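Local coordinates for protein 4-amino-4-deoxychorismate lyase (Legionella pneumophila, PDB 3LUL) that belongs to the class IV aminotransferase family of pyridoxal-phosphate enzymes and carries its cofactor covalently linked to a lysine, at residues I33-S38 with Q74-D79; N179-E184 with R205-C210. All coordinates share one frame; numbering follows the deposited sequence.

Contact 1. Residues I33-S38 with Q74-D79; sequences IRVNSS and QKIQKD
This is a buried apolar contact in which the C-terminal end of helix 65-78 lays one isoleucine against the end of strand 28-36 and the turn that follows it. I76 carries the helix side. Its CG1-CD1 arm and the two methyls of V35 reach toward each other tip to tip, with V35 CG2 4.0 Å from I76 CD1 and V35 CG1 4.0 Å from I76 CG1. CB of V35 already points toward the helix; with CG1 anti to the backbone N (chi1 174°) and CG2 beside it, both methyls meet the isoleucine. The other branch of I76 goes to the turn: CG2 lies 3.4 Å from the backbone O of S38 and 3.9 Å from S38 CB, van der Waals contacts with the backbone and the root of the serine side chain. S37 and S38 both have positive phi, in the manner of a type I' turn, and close the tight beta hairpin between strands 28-36 and 39-40; the helix covers one face of this sheet, in the N-terminal part of the class IV fold. I86 on the neighbouring strand 84-91 touches both V35 and I76, and P40 also lies against I76. S38 OG is turned to L81 O in a hydrogen bond. On the strand face that V35 does not use, R34 NE reaches N36 OD1 at 2.8 Å on an in-plane lone pair, although the bond is bent (131° at the hydrogen).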
ATOM      1  N   ILE B  33     -17.260   7.469   6.935  1.00 11.59           N
ATOM      2  CA  ILE B  33     -18.534   8.165   6.804  1.00 11.84           C
ATOM      3  C   ILE B  33     -18.835   8.895   8.117  1.00 11.22           C
ATOM      4  O   ILE B  33     -18.827   8.305   9.179  1.00 10.12           O
ATOM      5  CB  ILE B  33     -19.652   7.183   6.501  1.00  8.71           C
ATOM      6  CG1 ILE B  33     -19.392   6.381   5.230  1.00 14.00           C
ATOM      7  CG2 ILE B  33     -21.019   7.886   6.356  1.00  9.24           C
ATOM      8  CD1 ILE B  33     -20.086   5.008   5.234  1.00 13.52           C
ATOM      9  N   ARG B  34     -19.096  10.180   8.009  1.00 10.26           N
ATOM     10  CA  ARG B  34     -19.515  10.947   9.152  1.00 11.42           C
ATOM     11  C   ARG B  34     -20.953  10.600   9.517  1.00 11.43           C
ATOM     12  O   ARG B  34     -21.812  10.463   8.642  1.00 12.35           O
ATOM     13  CB  ARG B  34     -19.384  12.419   8.859  1.00 10.31           C
ATOM     14  CG  ARG B  34     -19.700  13.306  10.075  1.00 16.75           C
ATOM     15  CD  ARG B  34     -19.147  14.699   9.845  1.00 31.41           C
ATOM     16  NE  ARG B  34     -19.542  15.645  10.893  1.00 38.18           N
ATOM     17  CZ  ARG B  34     -19.091  16.901  11.015  1.00 43.93           C
ATOM     18  NH1 ARG B  34     -18.190  17.420  10.166  1.00 43.08           N
ATOM     19  NH2 ARG B  34     -19.544  17.652  12.016  1.00 45.11           N
ATOM     20  N   VAL B  35     -21.223  10.467  10.815  1.00  9.86           N
ATOM     21  CA  VAL B  35     -22.577  10.259  11.292  1.00 10.26           C
ATOM     22  C   VAL B  35     -22.954  11.495  12.118  1.00 13.24           C
ATOM     23  O   VAL B  35     -22.216  11.861  13.054  1.00  8.01           O
ATOM     24  CB  VAL B  35     -22.716   8.984  12.107  1.00 10.84           C
ATOM     25  CG1 VAL B  35     -24.121   8.901  12.710  1.00 12.10           C
ATOM     26  CG2 VAL B  35     -22.454   7.787  11.232  1.00 11.00           C
ATOM     27  N   ASN B  36     -24.058  12.144  11.715  1.00 12.45           N
ATOM     28  CA  ASN B  36     -24.578  13.343  12.371  1.00 14.45           C
ATOM     29  C   ASN B  36     -26.007  13.086  12.792  1.00 16.21           C
ATOM     30  O   ASN B  36     -26.824  12.700  11.984  1.00 16.56           O
ATOM     31  CB  ASN B  36     -24.576  14.566  11.432  1.00 18.18           C
ATOM     32  CG  ASN B  36     -23.215  14.866  10.819  1.00 26.13           C
ATOM     33  OD1 ASN B  36     -22.265  15.223  11.516  1.00 36.37           O
ATOM     34  ND2 ASN B  36     -23.128  14.783   9.487  1.00 28.48           N
ATOM     35  N   SER B  37     -26.308  13.263  14.070  1.00 15.85           N
ATOM     36  CA  SER B  37     -27.651  13.082  14.604  1.00 15.86           C
ATOM     37  C   SER B  37     -28.253  11.724  14.221  1.00 15.92           C
ATOM     38  O   SER B  37     -29.426  11.621  13.842  1.00 16.64           O
ATOM     39  CB  SER B  37     -28.546  14.262  14.214  1.00 18.78           C
ATOM     40  OG  SER B  37     -27.904  15.514  14.463  1.00 20.43           O
ATOM     41  N   SER B  38     -27.409  10.696  14.320  1.00 12.34           N
ATOM     42  CA  SER B  38     -27.750   9.292  14.078  1.00 13.06           C
ATOM     43  C   SER B  38     -27.999   8.968  12.614  1.00 14.41           C
ATOM     44  O   SER B  38     -28.512   7.899  12.312  1.00 18.51           O
ATOM     45  CB  SER B  38     -28.957   8.857  14.903  1.00 16.62           C
ATOM     46  OG  SER B  38     -28.761   9.211  16.254  1.00 21.49           O
ATOM     47  N   GLN B  74     -28.419   0.202  10.885  1.00 14.42           N
ATOM     48  CA  GLN B  74     -28.475  -0.846  11.904  1.00 15.14           C
ATOM     49  C   GLN B  74     -27.252  -0.810  12.812  1.00 15.00           C
ATOM     50  O   GLN B  74     -27.366  -1.097  13.996  1.00 14.73           O
ATOM     51  CB  GLN B  74     -28.669  -2.246  11.305  1.00 16.67           C
ATOM     52  CG  GLN B  74     -30.111  -2.523  10.772  1.00 23.27           C
ATOM     53  CD  GLN B  74     -31.258  -2.151  11.754  1.00 29.11           C
ATOM     54  OE1 GLN B  74     -32.164  -1.393  11.404  1.00 34.72           O
ATOM     55  NE2 GLN B  74     -31.215  -2.690  12.976  1.00 33.27           N
ATOM     56  N   LYS B  75     -26.103  -0.416  12.255  1.00 13.62           N
ATOM     57  CA  LYS B  75     -24.876  -0.215  13.024  1.00 14.54           C
ATOM     58  C   LYS B  75     -24.957   0.971  13.972  1.00 15.28           C
ATOM     59  O   LYS B  75     -24.599   0.840  15.152  1.00 18.28           O
ATOM     60  CB  LYS B  75     -23.677  -0.091  12.079  1.00 18.08           C
ATOM     61  CG  LYS B  75     -22.906  -1.359  11.983  1.00 22.54           C
ATOM     62  CD  LYS B  75     -21.912  -1.403  13.126  1.00 24.97           C
ATOM     63  CE  LYS B  75     -21.603  -2.801  13.516  1.00 25.06           C
ATOM     64  NZ  LYS B  75     -20.408  -2.858  14.380  1.00 26.54           N
ATOM     65  N   ILE B  76     -25.441   2.111  13.477  1.00 14.09           N
ATOM     66  CA  ILE B  76     -25.670   3.325  14.282  1.00 14.81           C
ATOM     67  C   ILE B  76     -26.617   3.077  15.452  1.00 16.89           C
ATOM     68  O   ILE B  76     -26.331   3.453  16.612  1.00 16.73           O
ATOM     69  CB  ILE B  76     -26.246   4.476  13.386  1.00 15.83           C
ATOM     70  CG1 ILE B  76     -25.167   5.005  12.414  1.00 16.12           C
ATOM     71  CG2 ILE B  76     -26.896   5.614  14.198  1.00 17.10           C
ATOM     72  CD1 ILE B  76     -25.774   5.628  11.144  1.00 14.74           C
ATOM     73  N   GLN B  77     -27.743   2.438  15.147  1.00 15.81           N
ATOM     74  CA  GLN B  77     -28.719   2.061  16.165  1.00 18.05           C
ATOM     75  C   GLN B  77     -28.163   1.079  17.204  1.00 18.30           C
ATOM     76  O   GLN B  77     -28.331   1.282  18.425  1.00 18.89           O
ATOM     77  CB  GLN B  77     -29.966   1.487  15.494  1.00 17.45           C
ATOM     78  CG  GLN B  77     -30.811   2.573  14.837  1.00 25.23           C
ATOM     79  CD  GLN B  77     -32.081   2.030  14.184  1.00 34.48           C
ATOM     80  OE1 GLN B  77     -32.353   0.824  14.215  1.00 39.37           O
ATOM     81  NE2 GLN B  77     -32.856   2.923  13.576  1.00 27.33           N
ATOM     82  N   LYS B  78     -27.470   0.040  16.737  1.00 19.17           N
ATOM     83  CA  LYS B  78     -26.948  -0.975  17.641  1.00 19.05           C
ATOM     84  C   LYS B  78     -25.884  -0.388  18.561  1.00 18.89           C
ATOM     85  O   LYS B  78     -25.845  -0.704  19.735  1.00 18.11           O
ATOM     86  CB  LYS B  78     -26.397  -2.154  16.858  1.00 18.52           C
ATOM     87  CG  LYS B  78     -25.961  -3.339  17.720  1.00 29.68           C
ATOM     88  CD  LYS B  78     -24.870  -4.187  17.035  1.00 37.55           C
ATOM     89  CE  LYS B  78     -25.435  -5.123  15.963  1.00 44.47           C
ATOM     90  NZ  LYS B  78     -24.345  -5.696  15.083  1.00 47.16           N
ATOM     91  N   ASP B  79     -25.023   0.464  18.023  1.00 18.65           N
ATOM     92  CA  ASP B  79     -23.936   1.065  18.790  1.00 17.82           C
ATOM     93  C   ASP B  79     -24.309   2.397  19.446  1.00 19.27           C
ATOM     94  O   ASP B  79     -23.446   3.062  20.019  1.00 19.49           O
ATOM     95  CB  ASP B  79     -22.731   1.259  17.870  1.00 18.64           C
ATOM     96  CG  ASP B  79     -22.171  -0.066  17.335  1.00 19.66           C
ATOM     97  OD1 ASP B  79     -22.650  -1.154  17.733  1.00 21.75           O
ATOM     98  OD2 ASP B  79     -21.237  -0.022  16.499  1.00 20.52           O
TER

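Contact 2. Residues N179-E184 with R205-C210; sequences NLFLIE and RLISHC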
ATOM      1  N   ASN B 179      -7.974  16.559   1.227  1.00  8.92           N
ATOM      2  CA  ASN B 179      -7.703  17.376   0.067  1.00  9.63           C
ATOM      3  C   ASN B 179      -7.301  18.778   0.532  1.00  8.50           C
ATOM      4  O   ASN B 179      -7.634  19.194   1.650  1.00 10.20           O
ATOM      5  CB  ASN B 179      -8.933  17.444  -0.850  1.00  7.96           C
ATOM      6  CG  ASN B 179      -9.227  16.098  -1.538  1.00  8.01           C
ATOM      7  OD1 ASN B 179     -10.248  15.484  -1.291  1.00 10.57           O
ATOM      8  ND2 ASN B 179      -8.299  15.638  -2.382  1.00  9.87           N
ATOM      9  N   LEU B 180      -6.602  19.484  -0.341  1.00  7.74           N
ATOM     10  CA  LEU B 180      -6.127  20.846  -0.072  1.00  8.22           C
ATOM     11  C   LEU B 180      -6.767  21.881  -0.955  1.00  7.88           C
ATOM     12  O   LEU B 180      -6.921  21.696  -2.161  1.00  6.50           O
ATOM     13  CB  LEU B 180      -4.614  20.935  -0.273  1.00  8.82           C
ATOM     14  CG  LEU B 180      -3.977  22.289   0.096  1.00  9.66           C
ATOM     15  CD1 LEU B 180      -2.601  22.114   0.745  1.00 13.91           C
ATOM     16  CD2 LEU B 180      -3.822  23.150  -1.118  1.00 12.34           C
ATOM     17  N   PHE B 181      -7.085  23.024  -0.342  1.00  7.72           N
ATOM     18  CA  PHE B 181      -7.622  24.212  -1.012  1.00 10.28           C
ATOM     19  C   PHE B 181      -6.750  25.384  -0.576  1.00 10.03           C
ATOM     20  O   PHE B 181      -6.219  25.396   0.539  1.00 10.54           O
ATOM     21  CB  PHE B 181      -9.076  24.474  -0.579  1.00  9.70           C
ATOM     22  CG  PHE B 181     -10.098  23.581  -1.267  1.00  7.70           C
ATOM     23  CD1 PHE B 181     -10.343  22.297  -0.811  1.00  8.81           C
ATOM     24  CD2 PHE B 181     -10.862  24.061  -2.301  1.00 12.60           C
ATOM     25  CE1 PHE B 181     -11.284  21.498  -1.411  1.00  8.33           C
ATOM     26  CE2 PHE B 181     -11.812  23.254  -2.913  1.00  9.67           C
ATOM     27  CZ  PHE B 181     -12.003  21.964  -2.469  1.00 10.72           C
ATOM     28  N   LEU B 182      -6.622  26.381  -1.432  1.00 10.34           N
ATOM     29  CA  LEU B 182      -6.113  27.671  -0.986  1.00 10.69           C
ATOM     30  C   LEU B 182      -6.978  28.796  -1.478  1.00  8.06           C
ATOM     31  O   LEU B 182      -7.804  28.638  -2.385  1.00  9.42           O
ATOM     32  CB  LEU B 182      -4.662  27.830  -1.394  1.00 15.29           C
ATOM     33  CG  LEU B 182      -4.340  27.737  -2.864  1.00 13.50           C
ATOM     34  CD1 LEU B 182      -4.540  29.127  -3.400  1.00 14.03           C
ATOM     35  CD2 LEU B 182      -2.903  27.233  -3.196  1.00 10.11           C
ATOM     36  N   ILE B 183      -6.794  29.953  -0.868  1.00  7.92           N
ATOM     37  CA  ILE B 183      -7.531  31.159  -1.221  1.00  6.49           C
ATOM     38  C   ILE B 183      -6.490  32.219  -1.526  1.00  6.51           C
ATOM     39  O   ILE B 183      -5.580  32.420  -0.731  1.00  8.56           O
ATOM     40  CB  ILE B 183      -8.425  31.682  -0.086  1.00  7.06           C
ATOM     41  CG1 ILE B 183      -9.540  30.666   0.223  1.00  7.42           C
ATOM     42  CG2 ILE B 183      -9.045  32.983  -0.498  1.00  7.98           C
ATOM     43  CD1 ILE B 183     -10.353  31.007   1.419  1.00  9.68           C
ATOM     44  N   GLU B 184      -6.607  32.852  -2.685  1.00 10.11           N
ATOM     45  CA  GLU B 184      -5.815  34.013  -3.006  1.00 11.86           C
ATOM     46  C   GLU B 184      -6.698  35.034  -3.721  1.00 10.78           C
ATOM     47  O   GLU B 184      -7.369  34.693  -4.707  1.00  8.04           O
ATOM     48  CB  GLU B 184      -4.663  33.582  -3.915  1.00 12.57           C
ATOM     49  CG  GLU B 184      -3.741  34.724  -4.340  1.00 20.12           C
ATOM     50  CD  GLU B 184      -2.633  34.225  -5.267  1.00 29.41           C
ATOM     51  OE1 GLU B 184      -2.961  33.692  -6.359  1.00 30.23           O
ATOM     52  OE2 GLU B 184      -1.451  34.346  -4.882  1.00 35.41           O
ATOM     53  N   ARG B 205     -18.302  18.267  -2.828  1.00 10.62           N
ATOM     54  CA  ARG B 205     -19.437  19.026  -2.256  1.00 11.10           C
ATOM     55  C   ARG B 205     -19.121  20.515  -2.191  1.00 11.06           C
ATOM     56  O   ARG B 205     -19.959  21.355  -2.522  1.00  9.72           O
ATOM     57  CB  ARG B 205     -19.798  18.534  -0.852  1.00 10.82           C
ATOM     58  CG  ARG B 205     -20.464  17.135  -0.795  1.00 16.10           C
ATOM     59  CD  ARG B 205     -20.455  16.644   0.646  1.00 20.22           C
ATOM     60  NE  ARG B 205     -21.122  17.619   1.511  1.00 23.42           N
ATOM     61  CZ  ARG B 205     -20.878  17.809   2.812  1.00 24.97           C
ATOM     62  NH1 ARG B 205     -20.001  17.067   3.478  1.00 23.61           N
ATOM     63  NH2 ARG B 205     -21.564  18.746   3.470  1.00 34.24           N
ATOM     64  N   LEU B 206     -17.903  20.832  -1.780  1.00 11.16           N
ATOM     65  CA  LEU B 206     -17.466  22.220  -1.655  0.50 10.62           C
ATOM     66  C   LEU B 206     -17.479  22.917  -3.023  1.00 11.85           C
ATOM     67  O   LEU B 206     -17.988  24.023  -3.162  1.00 12.38           O
ATOM     68  CB  LEU B 206     -16.077  22.267  -1.007  0.50 10.88           C
ATOM     69  CG  LEU B 206     -15.528  23.609  -0.558  0.50  9.45           C
ATOM     70  CD1 LEU B 206     -14.503  23.370   0.507  0.50  2.00           C
ATOM     71  CD2 LEU B 206     -14.954  24.419  -1.712  0.50  8.72           C
ATOM     72  N   ILE B 207     -16.936  22.248  -4.036  1.00 11.74           N
ATOM     73  CA  ILE B 207     -16.963  22.768  -5.406  1.00 11.28           C
ATOM     74  C   ILE B 207     -18.403  23.030  -5.887  1.00 11.35           C
ATOM     75  O   ILE B 207     -18.676  24.085  -6.439  1.00 13.36           O
ATOM     76  CB  ILE B 207     -16.182  21.849  -6.377  1.00 12.51           C
ATOM     77  CG1 ILE B 207     -14.690  21.888  -6.037  1.00 10.75           C
ATOM     78  CG2 ILE B 207     -16.361  22.282  -7.843  1.00 15.86           C
ATOM     79  CD1 ILE B 207     -13.874  20.791  -6.698  1.00 11.13           C
ATOM     80  N   SER B 208     -19.308  22.092  -5.630  1.00 11.63           N
ATOM     81  CA  SER B 208     -20.729  22.245  -5.992  0.50 12.39           C
ATOM     82  C   SER B 208     -21.337  23.461  -5.319  1.00 11.41           C
ATOM     83  O   SER B 208     -21.986  24.265  -5.968  1.00 12.95           O
ATOM     84  CB  SER B 208     -21.542  20.993  -5.621  0.50 13.35           C
ATOM     85  OG  SER B 208     -21.240  19.913  -6.476  0.50 10.99           O
ATOM     86  N   HIS B 209     -21.140  23.586  -4.006  1.00 11.77           N
ATOM     87  CA  HIS B 209     -21.586  24.767  -3.278  1.00 11.87           C
ATOM     88  C   HIS B 209     -21.070  26.075  -3.886  1.00 10.83           C
ATOM     89  O   HIS B 209     -21.826  27.034  -3.997  1.00 12.86           O
ATOM     90  CB  HIS B 209     -21.184  24.727  -1.789  1.00 12.73           C
ATOM     91  CG  HIS B 209     -22.061  23.849  -0.950  1.00 15.19           C
ATOM     92  ND1 HIS B 209     -23.415  24.060  -0.822  1.00 18.08           N
ATOM     93  CD2 HIS B 209     -21.773  22.769  -0.184  1.00 17.67           C
ATOM     94  CE1 HIS B 209     -23.926  23.132  -0.034  1.00 22.67           C
ATOM     95  NE2 HIS B 209     -22.951  22.332   0.364  1.00 17.12           N
ATOM     96  N   CYS B 210     -19.795  26.121  -4.266  1.00 11.40           N
ATOM     97  CA  CYS B 210     -19.214  27.341  -4.831  1.00 12.61           C
ATOM     98  C   CYS B 210     -19.902  27.658  -6.154  1.00 13.13           C
ATOM     99  O   CYS B 210     -20.264  28.808  -6.406  1.00 17.59           O
ATOM    100  CB  CYS B 210     -17.704  27.190  -5.045  1.00 10.93           C
ATOM    101  SG  CYS B 210     -16.783  27.194  -3.482  1.00 14.10           S
TER
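OD2 of D270 is gripped by two side chains of helix 201-212, the helix whose L206 packs on F181: R205 NH2 makes a salt bridge to it and H209 NE2 a hydrogen bond. The helix turns a different side, that of L206 and I207, to strand 179-184. There the F181 ring points at the helix, and L206 comes to meet it from the opposite direction. L206 is modelled in two conformers; its contacts are described for one and are uncertain for the other. In that conformer L206 CD1 stands over one face of the ring in a CH-pi contact, 4.2 Å from the F181 centroid and 14° off the ring normal, displaced toward the CZ and CE1 rim. The second methyl, L206 CD2, comes closer to the ring atoms, 3.6 Å from F181 CE2. With CG anti to the backbone N (chi1 -169°), L206 extends its branch point toward the phenyl, and chi2 (157°) turns the methyls so that CD1 stands over the face. I207 comes in more loosely at the ring edge, near its plane, with CG1 4.5 Å from F181 CE2. Helix 201-212 is thus packed on the large sheet of the C-terminal part of the class IV fold. F234 on adjacent strand 232-237 also meets the F181 ring, the two planes nearly parallel, and touches L206 as well; L263 of helix 258-269 borders L206 too. No hydrogen bond joins strand 179-184 to residues 205-210, which implies that this join rests on dispersion and shape fit between buried apolar groups.

Overall arrangement
Contacts 1 and 2 each pack a helix against a beta-sheet, mainly through apolar side chains; contact 1 also uses the turn at S38. They belong to different sheets: contact 1 to the five-stranded N-terminal sheet, contact 2 to the larger mixed sheet. Their centres are about 27 Å apart; their nearest atoms come to about 7 Å without touching. Along the chain they follow in series, contact 1 closing before contact 2 opens, and K141, the lysine that bears the pyridoxal phosphate, falls between them in sequence. In this family the cofactor is generally held between the two domains, while contacts 1 and 2 are structural packing, one in each sheet. Neither is touched by the second chain of the dimer.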